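Local coordinates for uncharacterized protein (Slackia heliotrinireducens DSM 20476, PDB 4S1P) that is uncharacterized but probably acts as an esterase or acylhydrolase of the SGNH (GDSL-like) hydrolase family, at residues A150-R153 with E159-A162. Sequence-based numbering, arbitrary orientation. Where two conformers were deposited one is given.
Sequences APFR and ELYA
F152 turns its ring edge-on to the face of Y161 and receives L160 over one of its own faces, a compact case of one aromatic ring serving two kinds of contact. In the T-shaped pair the ring planes stand at 90° with centroids 5.2 Å apart, and CD2 of F152 lies 3.8 Å from CZ of Y161. W107 adds to this aromatic cluster, stacked on F152 and roughly perpendicular to Y161, whose OH is held by a hydrogen bond to the carbonyl oxygen of P108.

The CH-pi contact comes from L160, whose CB sits 4.0 Å from the centroid of the F152 ring and 18° off its normal. With CG anti to the carbonyl carbon (chi1 -60°), the L160 side chain reaches toward helix 149-154, bringing CD1 to 3.8 Å from CA of F152 and 4.0 Å from O of P151. Replacing F152 by an alanine would probably take the F152 edge from the face of Y161 and open a gap beside L160 CB.

No hydrogen bond joins the two segments; apolar and aromatic contacts link two short helices that follow the edge strand 144-147, with P151 and F152 also resting on L175 of helix 170-184. Y161, just past helix 157-160, leads toward D164 and H167, which with S12 form a probable Ser-His-Asp triad, as in SGNH hydrolases.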
loop_
_atom_site.group_PDB
_atom_site.type_symbol
_atom_site.label_atom_id
_atom_site.label_comp_id
_atom_site.label_asym_id
_atom_site.label_seq_id
_atom_site.Cartn_x
_atom_site.Cartn_y
_atom_site.Cartn_z
ATOM N N ALA A 150 2.924 -1.879 -12.268
ATOM C CA ALA A 150 2.968 -1.686 -13.730
ATOM C C ALA A 150 4.132 -0.767 -14.164
ATOM O O ALA A 150 4.968 -1.200 -14.973
ATOM C CB ALA A 150 1.616 -1.200 -14.257
ATOM N N PRO A 151 4.227 0.449 -13.596
ATOM C CA PRO A 151 5.365 1.271 -14.015
ATOM C C PRO A 151 6.705 0.782 -13.499
ATOM O O PRO A 151 7.739 1.068 -14.110
ATOM C CB PRO A 151 5.011 2.660 -13.507
ATOM C CG PRO A 151 3.993 2.445 -12.392
ATOM C CD PRO A 151 3.208 1.234 -12.860
ATOM N N PHE A 152 6.724 0.028 -12.404
ATOM C CA PHE A 152 7.967 -0.650 -12.016
ATOM C C PHE A 152 8.440 -1.593 -13.119
ATOM O O PHE A 152 9.610 -1.622 -13.424
ATOM C CB PHE A 152 7.830 -1.449 -10.688
ATOM C CG PHE A 152 8.392 -0.733 -9.501
ATOM C CD1 PHE A 152 7.892 0.499 -9.100
ATOM C CD2 PHE A 152 9.447 -1.296 -8.773
ATOM C CE1 PHE A 152 8.406 1.146 -8.001
ATOM C CE2 PHE A 152 9.952 -0.641 -7.653
ATOM C CZ PHE A 152 9.431 0.559 -7.280
ATOM N N ARG A 153 7.516 -2.372 -13.689
ATOM C CA ARG A 153 7.835 -3.315 -14.747
ATOM C C ARG A 153 8.290 -2.565 -16.013
ATOM O O ARG A 153 9.218 -3.008 -16.689
ATOM C CB ARG A 153 6.602 -4.189 -15.044
ATOM C CG ARG A 153 6.676 -5.149 -16.231
ATOM C CD ARG A 153 6.886 -6.562 -15.785
ATOM N NE ARG A 153 7.258 -7.442 -16.887
ATOM C CZ ARG A 153 7.346 -8.764 -16.763
ATOM N NH1 ARG A 153 7.080 -9.350 -15.594
ATOM N NH2 ARG A 153 7.675 -9.504 -17.821
ATOM N N GLU A 159 17.063 1.794 -11.283
ATOM C CA GLU A 159 16.603 3.119 -10.869
ATOM C C GLU A 159 15.616 3.013 -9.711
ATOM O O GLU A 159 15.675 3.812 -8.775
ATOM C CB GLU A 159 15.929 3.844 -12.036
ATOM C CG GLU A 159 15.437 5.235 -11.689
ATOM C CD GLU A 159 14.861 6.010 -12.861
ATOM O OE1 GLU A 159 14.748 5.465 -13.979
ATOM O OE2 GLU A 159 14.524 7.193 -12.656
ATOM N N LEU A 160 14.704 2.020 -9.798
ATOM C CA LEU A 160 13.524 2.041 -8.933
ATOM C C LEU A 160 13.606 1.277 -7.603
ATOM O O LEU A 160 12.886 1.610 -6.648
ATOM C CB LEU A 160 12.289 1.584 -9.732
ATOM C CG LEU A 160 11.978 2.448 -10.947
ATOM C CD1 LEU A 160 10.853 1.826 -11.765
ATOM C CD2 LEU A 160 11.671 3.883 -10.542
ATOM N N TYR A 161 14.461 0.263 -7.546
ATOM C CA TYR A 161 14.652 -0.512 -6.348
ATOM C C TYR A 161 15.819 -0.003 -5.513
ATOM O O TYR A 161 16.879 0.382 -6.063
ATOM C CB TYR A 161 14.944 -1.971 -6.693
ATOM C CG TYR A 161 13.771 -2.795 -7.202
ATOM C CD1 TYR A 161 12.915 -3.413 -6.328
ATOM C CD2 TYR A 161 13.555 -2.994 -8.571
ATOM C CE1 TYR A 161 11.855 -4.164 -6.791
ATOM C CE2 TYR A 161 12.505 -3.744 -9.041
ATOM C CZ TYR A 161 11.670 -4.347 -8.151
ATOM O OH TYR A 161 10.653 -5.099 -8.672
ATOM N N ALA A 162 15.673 -0.137 -4.197
ATOM C CA ALA A 162 16.791 -0.060 -3.252
ATOM C C ALA A 162 17.695 -1.283 -3.442
ATOM O O ALA A 162 17.361 -2.233 -4.149
ATOM C CB ALA A 162 16.308 0.041 -1.802
#